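Local coordinates for hydroxyethylphosphonate dioxygenase (Streptomyces albus, PDB 6B9R), which uses a mononuclear iron centre and dioxygen to cleave 2-hydroxyethylphosphonate, probably yielding hydroxymethylphosphonate and formate, as in related enzymes, at residues R112-S117 with G393-V398; A120-E125 with L417-S422; G148-Q153 with G210-D215; W183-A188 with T301-D306; H339-S344 with P360-Q365. All coordinates share one frame; numbering follows the deposited sequence.

Interaction 1 of 5, residues R112-S117 with G393-V398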
# COMPACT_ATOMS: atom_id res chain seq x y z
N ARG A 112 -15.74 -0.59 25.27
CA ARG A 112 -15.36 0.81 25.47
C ARG A 112 -14.28 1.17 24.46
O ARG A 112 -13.30 0.44 24.31
CB ARG A 112 -14.85 1.04 26.91
CG ARG A 112 -15.92 0.88 27.97
CD ARG A 112 -15.39 1.19 29.37
NE ARG A 112 -16.33 0.75 30.40
CZ ARG A 112 -16.00 0.58 31.67
NH1 ARG A 112 -14.75 0.81 32.08
NH2 ARG A 112 -16.91 0.17 32.54
N ASP A 113 -14.46 2.30 23.76
CA ASP A 113 -13.40 2.79 22.90
C ASP A 113 -12.19 3.21 23.72
O ASP A 113 -12.32 3.72 24.83
CB ASP A 113 -13.84 4.02 22.10
CG ASP A 113 -14.99 3.74 21.17
OD1 ASP A 113 -15.22 2.57 20.81
OD2 ASP A 113 -15.67 4.71 20.81
N THR A 114 -11.01 3.02 23.13
CA THR A 114 -9.78 3.66 23.58
C THR A 114 -9.19 4.46 22.41
O THR A 114 -9.84 4.63 21.37
CB THR A 114 -8.81 2.62 24.17
OG1 THR A 114 -8.48 1.64 23.19
CG2 THR A 114 -9.46 1.92 25.35
N ALA A 115 -7.98 4.97 22.59
CA ALA A 115 -7.46 6.01 21.70
C ALA A 115 -7.41 5.55 20.25
O ALA A 115 -6.85 4.50 19.94
CB ALA A 115 -6.07 6.45 22.16
N MET A 116 -8.01 6.36 19.37
CA MET A 116 -8.08 6.09 17.94
C MET A 116 -7.76 7.36 17.17
O MET A 116 -7.73 8.45 17.73
CB MET A 116 -9.47 5.61 17.51
CG MET A 116 -9.77 4.24 17.90
SD MET A 116 -11.35 3.66 17.32
CE MET A 116 -12.41 4.16 18.67
N SER A 117 -7.57 7.21 15.86
CA SER A 117 -7.26 8.35 15.01
C SER A 117 -7.69 8.07 13.57
O SER A 117 -7.57 6.94 13.09
CB SER A 117 -5.77 8.67 15.03
OG SER A 117 -5.43 9.66 14.07
N GLY A 393 -5.74 3.32 32.89
CA GLY A 393 -6.89 3.21 32.02
C GLY A 393 -6.95 4.25 30.92
O GLY A 393 -7.80 4.12 30.03
N ASP A 394 -6.11 5.28 30.97
CA ASP A 394 -5.97 6.21 29.86
C ASP A 394 -5.22 5.54 28.71
O ASP A 394 -4.49 4.56 28.89
CB ASP A 394 -5.20 7.47 30.28
CG ASP A 394 -6.00 8.42 31.16
OD1 ASP A 394 -7.20 8.17 31.42
OD2 ASP A 394 -5.42 9.44 31.59
N SER A 395 -5.39 6.08 27.50
CA SER A 395 -4.69 5.53 26.35
C SER A 395 -4.15 6.68 25.50
O SER A 395 -4.48 7.85 25.72
CB SER A 395 -5.61 4.61 25.52
OG SER A 395 -6.86 5.24 25.26
N ALA A 396 -3.29 6.35 24.54
CA ALA A 396 -2.76 7.39 23.67
C ALA A 396 -2.50 6.82 22.29
O ALA A 396 -2.26 5.62 22.12
CB ALA A 396 -1.47 8.00 24.23
N TYR A 397 -2.57 7.70 21.30
CA TYR A 397 -2.22 7.40 19.93
C TYR A 397 -1.03 8.27 19.53
O TYR A 397 -1.00 9.46 19.86
CB TYR A 397 -3.40 7.65 18.98
CG TYR A 397 -2.92 7.70 17.57
CD1 TYR A 397 -2.48 6.54 16.93
CD2 TYR A 397 -2.87 8.90 16.88
CE1 TYR A 397 -2.01 6.58 15.64
CE2 TYR A 397 -2.40 8.95 15.58
CZ TYR A 397 -1.98 7.79 14.97
OH TYR A 397 -1.50 7.84 13.68
N VAL A 398 -0.05 7.68 18.83
CA VAL A 398 1.17 8.36 18.41
C VAL A 398 1.39 8.12 16.92
O VAL A 398 1.36 6.97 16.47
CB VAL A 398 2.40 7.87 19.20
CG1 VAL A 398 3.56 8.86 19.04
CG2 VAL A 398 2.06 7.62 20.69
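Ser-395 meets the 112-117 segment with its hydroxyl. Its OG sits between its own backbone N and carbonyl carbon (chi1 49°), which lifts it to the amide of Ala-115; Ala-115 N donates to Ser-395 OG over 2.9 Å, and the 138° angle at the hydrogen shows a bent bond. The same OG also touches Thr-114 CB at 3.4 Å, while Thr-114 OG1 finds its polar partners in Tyr-366 OH and the carbonyl of Pro-124. One residue on, Ala-396 points its methyl away and offers backbone instead: Ala-115 CB rests 3.6 Å from Ala-396 C. Tyr-397 then presents a ring face to Ser-117, whose CB lies 3.7 Å from the ring centroid and 24° off the normal, a CH-pi contact displaced toward the CD2-CE2 side. The hydroxyls of this pair are held separately, Ser-117 OG by Asp-81 and Tyr-397 OH by His-364. Although the two chains run in nearly the same direction, the link between them is a side-chain bond and not backbone pairing. Such buried joining of one antiparallel sheet to another, 106-113 leading in from the first and 395-398 belonging to the second, is characteristic of the double-cupin fold.

Interaction 2 of 5, residues A120-E125 with L417-S422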
# COMPACT_ATOMS: atom_id res chain seq x y z
N ALA A 120 -4.93 6.50 11.29
CA ALA A 120 -4.42 5.16 11.56
C ALA A 120 -5.56 4.15 11.57
O ALA A 120 -6.72 4.50 11.79
CB ALA A 120 -3.69 5.12 12.90
N SER A 121 -5.22 2.88 11.38
CA SER A 121 -6.23 1.83 11.25
C SER A 121 -6.61 1.16 12.57
O SER A 121 -7.41 0.21 12.54
CB SER A 121 -5.75 0.75 10.28
OG SER A 121 -4.68 0.04 10.85
N TYR A 122 -6.07 1.59 13.71
CA TYR A 122 -6.43 0.95 14.97
C TYR A 122 -7.93 1.02 15.18
O TYR A 122 -8.56 2.06 14.93
CB TYR A 122 -5.79 1.62 16.17
CG TYR A 122 -4.30 1.56 16.28
CD1 TYR A 122 -3.66 0.38 16.68
CD2 TYR A 122 -3.53 2.69 16.07
CE1 TYR A 122 -2.28 0.34 16.80
CE2 TYR A 122 -2.17 2.66 16.20
CZ TYR A 122 -1.55 1.48 16.57
OH TYR A 122 -0.17 1.47 16.70
N ARG A 123 -8.50 -0.08 15.66
CA ARG A 123 -9.84 -0.10 16.27
C ARG A 123 -9.71 -0.80 17.61
O ARG A 123 -10.05 -1.99 17.75
CB ARG A 123 -10.86 -0.78 15.36
CG ARG A 123 -11.15 0.01 14.06
CD ARG A 123 -11.96 1.26 14.35
NE ARG A 123 -12.30 2.00 13.12
CZ ARG A 123 -11.50 2.89 12.55
NH1 ARG A 123 -10.32 3.16 13.08
NH2 ARG A 123 -11.88 3.53 11.45
N PRO A 124 -9.20 -0.10 18.63
CA PRO A 124 -8.84 -0.76 19.89
C PRO A 124 -9.93 -0.63 20.94
O PRO A 124 -10.25 0.48 21.38
CB PRO A 124 -7.58 -0.02 20.31
CG PRO A 124 -7.83 1.40 19.83
CD PRO A 124 -8.71 1.29 18.60
N GLU A 125 -10.49 -1.76 21.37
CA GLU A 125 -11.59 -1.75 22.32
C GLU A 125 -11.16 -2.45 23.60
O GLU A 125 -10.53 -3.51 23.56
CB GLU A 125 -12.84 -2.43 21.73
CG GLU A 125 -13.35 -1.80 20.44
CD GLU A 125 -14.19 -0.56 20.67
OE1 GLU A 125 -15.27 -0.68 21.27
OE2 GLU A 125 -13.75 0.54 20.26
N LEU A 417 1.13 -1.23 21.41
CA LEU A 417 0.95 -1.90 20.13
C LEU A 417 1.39 -0.94 19.04
O LEU A 417 0.85 0.16 18.94
CB LEU A 417 -0.51 -2.31 19.89
CG LEU A 417 -0.68 -2.99 18.53
CD1 LEU A 417 0.10 -4.32 18.45
CD2 LEU A 417 -2.13 -3.22 18.18
N ARG A 418 2.37 -1.36 18.24
CA ARG A 418 2.93 -0.58 17.15
C ARG A 418 2.61 -1.32 15.86
O ARG A 418 2.79 -2.53 15.78
CB ARG A 418 4.44 -0.42 17.31
CG ARG A 418 4.89 -0.26 18.75
CD ARG A 418 6.40 -0.32 18.84
NE ARG A 418 6.96 0.95 19.29
CZ ARG A 418 8.21 1.32 19.07
NH1 ARG A 418 9.04 0.52 18.39
NH2 ARG A 418 8.64 2.49 19.53
N ILE A 419 2.11 -0.59 14.85
CA ILE A 419 1.71 -1.20 13.59
C ILE A 419 2.24 -0.37 12.44
O ILE A 419 2.43 0.85 12.56
CB ILE A 419 0.18 -1.36 13.48
CG1 ILE A 419 -0.51 0.01 13.49
CG2 ILE A 419 -0.38 -2.21 14.62
CD1 ILE A 419 -2.00 -0.04 13.15
N GLY A 420 2.48 -1.03 11.31
CA GLY A 420 2.84 -0.30 10.11
C GLY A 420 1.65 0.48 9.57
O GLY A 420 0.50 0.03 9.64
N GLY A 421 1.93 1.66 9.03
CA GLY A 421 0.94 2.45 8.36
C GLY A 421 0.99 2.25 6.86
O GLY A 421 1.61 1.30 6.36
N SER A 422 0.36 3.17 6.14
CA SER A 422 0.41 3.13 4.69
C SER A 422 1.80 3.46 4.15
O SER A 422 2.07 3.18 2.98
CB SER A 422 -0.63 4.08 4.11
OG SER A 422 -1.92 3.71 4.56
O HOH W 1 -2.15 0.18 9.28
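Tyr-122 and Ile-419 are the residues whose backbones come nearest, and their CA atoms are still 8.5 Å apart, too far for strand pairing. Segment 120-125 is entering strand 123-129 of one sheet, segment 417-422 is leaving strand 412-419 of the other, and side chains bridge the gap. Tyr-122 spans most of it. The Tyr-122 CB sets off across the line to the other segment; with CG anti to the carbonyl carbon (chi1 -66°), the ring beyond it reaches Ile-419, and the two side chains meet tip to tip. Ile-419 CD1 lies over the centre of one ring face, 3.8 Å from the centroid and 14° off the normal, a well-centred CH-pi contact. Leu-417 slides past the ring in the opposite direction and puts CD2 at its edge, in plane, 3.8 Å from Tyr-122 CE1. At the far end Tyr-122 OH donates a weak hydrogen bond to Leu-417 O, 2.8 Å away. An alanine in place of Tyr-122 would probably open a gap beside Ile-419 CD1 and Leu-417 CD2 and leave the Leu-417 carbonyl without this donor. Ser-121 adds a polar margin: a water lies 3.0 Å from Ser-121 OG and donates to Gly-420 O at 2.7 Å, and Ser-121 OG is bonded to Gly-209 N. Leu-206 and Tyr-208 of strand 202-208 extend the packing round Leu-417 and Ile-419, and His-364 and Tyr-397 touch Tyr-122. An aromatic side chain wedged among aliphatic ones between two antiparallel sheets fits the interface between the halves of a double-cupin protein.

Interaction 3 of 5, residues G148-Q153 with G210-D215; sequences GHLLYQ and GELTGD. With FE (Fe (III) ion), chain E; 2HE ((2-hydroxyethyl)phosphonic acid), chain F.
Tyr-152 and Leu-212 cross at about a right angle, the hydroxyl end of the ring against one methyl: Tyr-152 OH is 3.6 Å from Leu-212 CD1, which approaches the ring obliquely. Beside them Thr-213 sets its methyl against two leucines. It slides past Leu-150 in the opposite direction, with Thr-213 CG2 at 3.8 Å from Leu-150 CD2, and crosses Leu-151 at about a right angle, the same CG2 lying 4.0 Å from Leu-151 CD2. The methyl can face this way because CG2 is anti to the carbonyl carbon while Thr-213 OG1 turns back to donate to Gly-210 O over 3.0 Å, from 42° above that carbonyl plane. The leucines and the tyrosine belong to the piece of chain that carries the iron site of this cupin fold, a two-histidine, one-glutamine set completed by His-190. His-149 NE2 binds the iron at 2.3 Å and Gln-153 OE1 binds it at 2.1 Å. Gln-153 CG is anti to the backbone N (chi1 -167°), and the chain beyond it is extended, carrying the amide to the metal. The substrate chelates the iron through O3 and O4, and a more distant water makes six ligands. Gln-153 NE2 donates to O4 over 3.1 Å and is also hydrogen-bonded to Thr-155 OG1, which would limit rotation of the amide. The His-149 ring is steadied by a weak bond from ND1 to Leu-151 O. Lys-29 and Trp-449 of the second subunit also bond to the phosphonate ligand, and Met-434 of that subunit packs on Leu-212.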
# COMPACT_ATOMS: atom_id res chain seq x y z
N GLY A 148 -16.35 -13.74 12.87
CA GLY A 148 -15.08 -13.29 12.35
C GLY A 148 -15.23 -11.93 11.70
O GLY A 148 -16.33 -11.56 11.26
N HIS A 149 -14.15 -11.17 11.65
CA HIS A 149 -14.19 -9.82 11.12
C HIS A 149 -12.91 -9.55 10.34
O HIS A 149 -11.88 -10.21 10.55
CB HIS A 149 -14.39 -8.79 12.24
CG HIS A 149 -13.47 -8.97 13.40
ND1 HIS A 149 -12.10 -8.84 13.29
CD2 HIS A 149 -13.71 -9.25 14.70
CE1 HIS A 149 -11.54 -9.05 14.47
NE2 HIS A 149 -12.50 -9.29 15.35
N LEU A 150 -12.98 -8.57 9.43
CA LEU A 150 -11.87 -8.34 8.50
C LEU A 150 -10.59 -7.98 9.24
O LEU A 150 -9.50 -8.43 8.86
CB LEU A 150 -12.23 -7.25 7.49
CG LEU A 150 -11.06 -6.85 6.58
CD1 LEU A 150 -10.45 -8.06 5.85
CD2 LEU A 150 -11.46 -5.77 5.58
N LEU A 151 -10.69 -7.18 10.29
CA LEU A 151 -9.48 -6.63 10.90
C LEU A 151 -8.68 -7.73 11.61
O LEU A 151 -9.25 -8.63 12.23
CB LEU A 151 -9.83 -5.51 11.89
CG LEU A 151 -10.38 -4.24 11.23
CD1 LEU A 151 -10.37 -3.06 12.22
CD2 LEU A 151 -9.57 -3.91 10.00
N TYR A 152 -7.36 -7.64 11.49
CA TYR A 152 -6.47 -8.44 12.33
C TYR A 152 -6.73 -8.12 13.80
O TYR A 152 -7.16 -7.02 14.15
CB TYR A 152 -5.01 -8.14 12.00
CG TYR A 152 -4.61 -8.53 10.60
CD1 TYR A 152 -4.90 -7.71 9.51
CD2 TYR A 152 -3.91 -9.71 10.37
CE1 TYR A 152 -4.53 -8.09 8.22
CE2 TYR A 152 -3.53 -10.09 9.10
CZ TYR A 152 -3.83 -9.27 8.03
OH TYR A 152 -3.45 -9.66 6.78
N GLN A 153 -6.47 -9.08 14.69
CA GLN A 153 -6.63 -8.77 16.10
C GLN A 153 -5.40 -9.15 16.90
O GLN A 153 -4.88 -10.26 16.77
CB GLN A 153 -7.86 -9.45 16.70
CG GLN A 153 -8.22 -8.88 18.06
CD GLN A 153 -9.60 -9.30 18.50
OE1 GLN A 153 -10.56 -9.19 17.75
NE2 GLN A 153 -9.72 -9.80 19.72
N GLY A 210 -4.03 -2.39 8.27
CA GLY A 210 -2.91 -2.53 7.38
C GLY A 210 -3.23 -2.44 5.90
O GLY A 210 -4.10 -1.68 5.45
N GLU A 211 -2.47 -3.22 5.14
CA GLU A 211 -2.47 -3.12 3.68
C GLU A 211 -3.73 -3.70 3.06
O GLU A 211 -4.16 -3.21 2.01
CB GLU A 211 -1.23 -3.79 3.12
CG GLU A 211 0.08 -3.02 3.39
CD GLU A 211 1.24 -3.37 2.44
OE1 GLU A 211 1.10 -3.27 1.19
OE2 GLU A 211 2.33 -3.72 2.95
N LEU A 212 -4.32 -4.74 3.67
CA LEU A 212 -5.58 -5.30 3.16
C LEU A 212 -6.67 -4.24 3.06
O LEU A 212 -7.52 -4.31 2.16
CB LEU A 212 -6.06 -6.44 4.06
CG LEU A 212 -5.70 -7.87 3.72
CD1 LEU A 212 -6.34 -8.82 4.75
CD2 LEU A 212 -6.14 -8.23 2.32
N THR A 213 -6.72 -3.31 4.01
CA THR A 213 -7.76 -2.30 4.00
C THR A 213 -7.30 -1.07 3.21
O THR A 213 -6.13 -0.90 2.90
CB THR A 213 -8.14 -1.93 5.43
OG1 THR A 213 -6.96 -1.60 6.17
CG2 THR A 213 -8.83 -3.11 6.11
N GLY A 214 -8.24 -0.20 2.89
CA GLY A 214 -7.87 0.94 2.07
C GLY A 214 -7.75 0.60 0.60
O GLY A 214 -8.58 -0.16 0.08
N ASP A 215 -6.74 1.15 -0.09
CA ASP A 215 -6.70 1.13 -1.55
C ASP A 215 -6.83 -0.29 -2.10
O ASP A 215 -7.50 -0.51 -3.12
CB ASP A 215 -5.41 1.76 -2.07
CG ASP A 215 -5.33 3.27 -1.83
OD1 ASP A 215 -6.36 3.93 -1.60
OD2 ASP A 215 -4.20 3.79 -1.85
FE FE E . -12.62 -9.72 17.58
O3 2HE F . -15.00 -9.38 18.08
P 2HE F . -16.03 -9.49 19.15
O1 2HE F . -17.04 -10.70 18.83
O2 2HE F . -16.87 -8.12 19.31
CA 2HE F . -15.11 -9.84 20.66
CB 2HE F . -13.84 -9.00 20.62
O4 2HE F . -12.85 -9.57 19.74
O HOH W 2 -12.54 -7.27 18.30

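Interaction 4 of 5, residues W183-A188 with T301-D306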
# COMPACT_ATOMS: atom_id res chain seq x y z
N TRP A 183 -2.47 -13.22 18.68
CA TRP A 183 -2.56 -12.48 17.42
C TRP A 183 -3.30 -13.35 16.43
O TRP A 183 -3.05 -14.55 16.35
CB TRP A 183 -1.15 -12.12 16.90
CG TRP A 183 -1.12 -11.28 15.64
CD1 TRP A 183 -1.02 -9.91 15.55
CD2 TRP A 183 -1.18 -11.76 14.29
NE1 TRP A 183 -1.00 -9.52 14.23
CE2 TRP A 183 -1.11 -10.64 13.44
CE3 TRP A 183 -1.28 -13.04 13.73
CZ2 TRP A 183 -1.14 -10.76 12.05
CZ3 TRP A 183 -1.31 -13.16 12.35
CH2 TRP A 183 -1.24 -12.03 11.53
N GLY A 184 -4.23 -12.77 15.67
CA GLY A 184 -5.18 -13.56 14.90
C GLY A 184 -5.47 -12.95 13.54
O GLY A 184 -5.44 -11.73 13.36
N LEU A 185 -5.78 -13.83 12.59
CA LEU A 185 -5.93 -13.51 11.18
C LEU A 185 -7.33 -12.99 10.89
O LEU A 185 -8.27 -13.20 11.66
CB LEU A 185 -5.65 -14.75 10.34
CG LEU A 185 -4.18 -15.16 10.27
CD1 LEU A 185 -4.04 -16.50 9.54
CD2 LEU A 185 -3.38 -14.07 9.57
N PRO A 186 -7.49 -12.30 9.76
CA PRO A 186 -8.82 -11.82 9.36
C PRO A 186 -9.85 -12.94 9.28
O PRO A 186 -9.55 -14.06 8.86
CB PRO A 186 -8.57 -11.21 7.97
CG PRO A 186 -7.15 -10.77 8.00
CD PRO A 186 -6.44 -11.84 8.83
N PHE A 187 -11.08 -12.63 9.70
CA PHE A 187 -12.27 -13.47 9.57
C PHE A 187 -12.17 -14.79 10.34
O PHE A 187 -12.96 -15.71 10.11
CB PHE A 187 -12.59 -13.74 8.10
CG PHE A 187 -12.97 -12.50 7.35
CD1 PHE A 187 -14.16 -11.85 7.63
CD2 PHE A 187 -12.13 -11.99 6.38
CE1 PHE A 187 -14.51 -10.70 6.95
CE2 PHE A 187 -12.48 -10.84 5.69
CZ PHE A 187 -13.68 -10.19 5.98
N ALA A 188 -11.25 -14.90 11.29
CA ALA A 188 -11.22 -16.06 12.16
C ALA A 188 -12.24 -15.88 13.28
O ALA A 188 -12.12 -14.95 14.07
CB ALA A 188 -9.82 -16.25 12.75
N THR A 301 4.50 -17.86 8.35
CA THR A 301 3.66 -17.49 9.47
C THR A 301 3.94 -18.45 10.62
O THR A 301 4.44 -19.56 10.42
CB THR A 301 2.19 -17.51 9.06
OG1 THR A 301 1.40 -16.90 10.09
CG2 THR A 301 1.72 -18.95 8.82
N THR A 302 3.66 -18.00 11.84
CA THR A 302 3.76 -18.86 13.01
C THR A 302 2.39 -19.26 13.54
O THR A 302 2.31 -19.91 14.60
CB THR A 302 4.58 -18.21 14.13
OG1 THR A 302 3.93 -17.02 14.60
CG2 THR A 302 5.98 -17.86 13.63
N THR A 303 1.32 -18.87 12.84
CA THR A 303 -0.04 -19.17 13.29
C THR A 303 -0.35 -20.65 13.15
O THR A 303 0.21 -21.37 12.31
CB THR A 303 -1.08 -18.36 12.49
OG1 THR A 303 -0.83 -18.47 11.08
CG2 THR A 303 -1.08 -16.88 12.90
N GLU A 304 -1.27 -21.10 14.00
CA GLU A 304 -1.85 -22.43 13.96
C GLU A 304 -3.32 -22.26 14.33
O GLU A 304 -3.63 -21.58 15.31
CB GLU A 304 -1.13 -23.40 14.91
CG GLU A 304 -1.77 -24.80 15.04
CD GLU A 304 -2.05 -25.47 13.70
OE1 GLU A 304 -1.31 -25.21 12.72
OE2 GLU A 304 -3.02 -26.26 13.62
N ALA A 305 -4.21 -22.82 13.51
CA ALA A 305 -5.64 -22.51 13.62
C ALA A 305 -5.86 -21.00 13.58
O ALA A 305 -6.70 -20.45 14.29
CB ALA A 305 -6.24 -23.14 14.88
N ASP A 306 -5.07 -20.32 12.75
CA ASP A 306 -5.22 -18.90 12.39
C ASP A 306 -4.94 -17.93 13.54
O ASP A 306 -5.27 -16.73 13.42
CB ASP A 306 -6.60 -18.61 11.80
CG ASP A 306 -6.87 -19.42 10.55
OD1 ASP A 306 -5.91 -19.65 9.78
OD2 ASP A 306 -8.03 -19.84 10.35
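Leu-185 and Asp-306 are joined backbone to backbone: Leu-185 N donates to Asp-306 O over 3.1 Å, with 154° at the hydrogen and the donor nearly along the C=O axis (168°). The same oxygen receives a CA-H...O contact from Gly-184 CA at 3.5 Å. Around this bond the side chains of Leu-185 and Asp-306 cross at about a right angle, bringing Leu-185 CD1 to 3.7 Å from Asp-306 OD1, and Ala-188 CB stands 4.1 Å from Asp-306 CB. Thr-303 touches Trp-183 differently, its CG2 lying in the indole plane at the edge, 3.8 Å from CZ3. Thr-303 CG2 is anti to the carbonyl carbon, which leaves OG1 turned back to donate to Thr-301 OG1 over 2.9 Å. Farther out, Asp-336 bonds to Thr-301 OG1, Ser-167 to Asp-306 OD2, and Tyr-208 OH to the indole NE1 of Trp-183. Leu-185 begins a type II turn ending at Ala-188, whose carbonyl is bonded to ND1 of the iron ligand His-190. Asp-306 leads into strand 307-310, which pairs with 181-184 at the margin of its sheet. The single hydrogen bond joining the segments is a main-chain one, and the carboxylate meets only the methyl of Leu-185 across the contact; its charge is therefore likely to be balanced mainly outside the pair, while alignment rests on the backbone bond and methyl packing.

Interaction 5 of 5, residues H339-S344 with P360-Q365; sequences HPHTTS and PTYQHQ
An ST turn at Thr-361 directs Gln-363 into the 339-344 segment: Gln-363 N donates to Thr-361 OG1 over 3.1 Å, and that hydroxyl in turn donates to Gln-363 OE1 at 2.7 Å. The amide end is thereby aimed at two acceptors, both in its own plane. Gln-363 NE2 reaches His-341 O at 2.7 Å, almost straight at 177° although the donor stands 60° above the carbonyl plane, and Thr-343 OG1 at 3.2 Å. With OE1 and NE2 both engaged, the rotation of the amide is fixed. A leucine in its place would probably leave His-341 O and Thr-361 OG1 without their amide mates and the turn less firmly tied to the neighbouring loop. These bonds join the approaches to strands 343-349 and 364-369, which flank strand 412-419 on its two sides in one antiparallel cupin sheet. The second link is a hydrogen bond between two ring side chains: His-341 ND1 and Tyr-362 OH are a short 2.5 Å apart, each atom at the edge of the other's ring. The rings are turned 83° against each other. Gln-363 CG lies over a face of the Tyr-362 ring, offset toward the rim. His-341 itself sits in a type I turn closed by Thr-342 N donating to His-339 O over 3.1 Å. From the second subunit, Ala-248 and Arg-249 also hydrogen-bond to Thr-343 OG1.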
# COMPACT_ATOMS: atom_id res chain seq x y z
N HIS A 339 3.11 -10.08 9.56
CA HIS A 339 3.05 -8.66 9.89
C HIS A 339 4.34 -8.26 10.59
O HIS A 339 4.35 -8.01 11.81
CB HIS A 339 1.83 -8.35 10.76
CG HIS A 339 0.62 -7.99 9.96
ND1 HIS A 339 -0.51 -7.44 10.54
CD2 HIS A 339 0.35 -8.10 8.64
CE1 HIS A 339 -1.41 -7.21 9.61
NE2 HIS A 339 -0.92 -7.61 8.45
N PRO A 340 5.45 -8.17 9.86
CA PRO A 340 6.72 -7.83 10.50
C PRO A 340 6.72 -6.46 11.16
O PRO A 340 7.53 -6.22 12.07
CB PRO A 340 7.72 -7.88 9.34
CG PRO A 340 6.85 -7.47 8.13
CD PRO A 340 5.57 -8.22 8.39
N HIS A 341 5.84 -5.55 10.75
CA HIS A 341 5.81 -4.21 11.30
C HIS A 341 4.87 -4.08 12.49
O HIS A 341 4.63 -2.96 12.96
CB HIS A 341 5.41 -3.22 10.21
CG HIS A 341 6.16 -3.44 8.94
ND1 HIS A 341 7.53 -3.27 8.85
CD2 HIS A 341 5.75 -3.86 7.72
CE1 HIS A 341 7.92 -3.55 7.62
NE2 HIS A 341 6.87 -3.92 6.92
N THR A 342 4.33 -5.19 12.99
CA THR A 342 3.53 -5.18 14.21
C THR A 342 4.43 -5.60 15.37
O THR A 342 4.98 -6.70 15.35
CB THR A 342 2.32 -6.10 14.09
OG1 THR A 342 1.41 -5.55 13.13
CG2 THR A 342 1.60 -6.20 15.43
N THR A 343 4.60 -4.71 16.34
CA THR A 343 5.32 -5.00 17.58
C THR A 343 4.36 -4.81 18.73
O THR A 343 3.74 -3.75 18.86
CB THR A 343 6.52 -4.06 17.78
OG1 THR A 343 7.39 -4.13 16.65
CG2 THR A 343 7.30 -4.42 19.06
N SER A 344 4.23 -5.83 19.58
CA SER A 344 3.39 -5.76 20.76
C SER A 344 4.27 -5.95 21.99
O SER A 344 5.08 -6.88 22.05
CB SER A 344 2.29 -6.82 20.69
OG SER A 344 2.85 -8.10 20.51
N PRO A 360 12.65 6.99 17.56
CA PRO A 360 11.51 7.11 16.64
C PRO A 360 11.40 5.87 15.77
O PRO A 360 12.41 5.27 15.38
CB PRO A 360 11.86 8.35 15.81
CG PRO A 360 12.77 9.15 16.70
CD PRO A 360 13.60 8.11 17.42
N THR A 361 10.17 5.47 15.51
CA THR A 361 9.88 4.36 14.63
C THR A 361 8.96 4.83 13.51
O THR A 361 8.22 5.80 13.65
CB THR A 361 9.25 3.17 15.39
OG1 THR A 361 8.89 2.15 14.45
CG2 THR A 361 7.99 3.61 16.15
N TYR A 362 9.02 4.11 12.39
CA TYR A 362 8.07 4.31 11.30
C TYR A 362 6.66 3.83 11.64
O TYR A 362 5.74 4.06 10.84
CB TYR A 362 8.56 3.58 10.05
CG TYR A 362 8.67 2.07 10.22
CD1 TYR A 362 9.82 1.48 10.74
CD2 TYR A 362 7.62 1.24 9.84
CE1 TYR A 362 9.91 0.09 10.88
CE2 TYR A 362 7.70 -0.12 9.99
CZ TYR A 362 8.84 -0.69 10.50
OH TYR A 362 8.90 -2.05 10.62
N GLN A 363 6.47 3.14 12.76
CA GLN A 363 5.18 2.58 13.11
C GLN A 363 4.29 3.62 13.78
O GLN A 363 4.78 4.51 14.47
CB GLN A 363 5.35 1.39 14.06
CG GLN A 363 6.14 0.24 13.49
CD GLN A 363 6.80 -0.56 14.59
OE1 GLN A 363 7.60 -0.03 15.36
NE2 GLN A 363 6.43 -1.82 14.69
N HIS A 364 2.98 3.49 13.57
CA HIS A 364 2.01 4.07 14.50
C HIS A 364 2.17 3.41 15.87
O HIS A 364 2.55 2.25 15.96
CB HIS A 364 0.58 3.83 14.02
CG HIS A 364 0.25 4.45 12.70
ND1 HIS A 364 -0.21 5.74 12.57
CD2 HIS A 364 0.31 3.95 11.44
CE1 HIS A 364 -0.42 6.01 11.30
NE2 HIS A 364 -0.11 4.94 10.59
N GLN A 365 1.84 4.13 16.94
CA GLN A 365 1.86 3.50 18.26
C GLN A 365 0.58 3.77 19.02
O GLN A 365 0.00 4.86 18.94
CB GLN A 365 3.06 3.98 19.09
CG GLN A 365 4.38 3.74 18.38
CD GLN A 365 5.57 4.07 19.23
OE1 GLN A 365 5.83 3.41 20.24
NE2 GLN A 365 6.30 5.11 18.83

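Overall arrangement
Two seven-stranded antiparallel sheets organise the five contacts. Interactions 3 and 4 lie on the sheet that includes neighbouring strands 152-158 and 181-184, their centres 13 Å apart, interaction 5 on the other. Interactions 1 and 2 join the sheets, with centres 11 Å apart; their first segments lie on adjacent strands 106-113 and 123-129. Along the chain interactions 1 and 2 alternate, as do 3 and 4, and 5 follows both of the latter. Interaction 2 touches 1, 3 and 5, its centre 9 to 10 Å from the last two; interactions 1 and 4 are farthest apart at 25 Å. All five reach the second subunit, so the iron-bearing segment is linked through the sheet interface to the dimer contact.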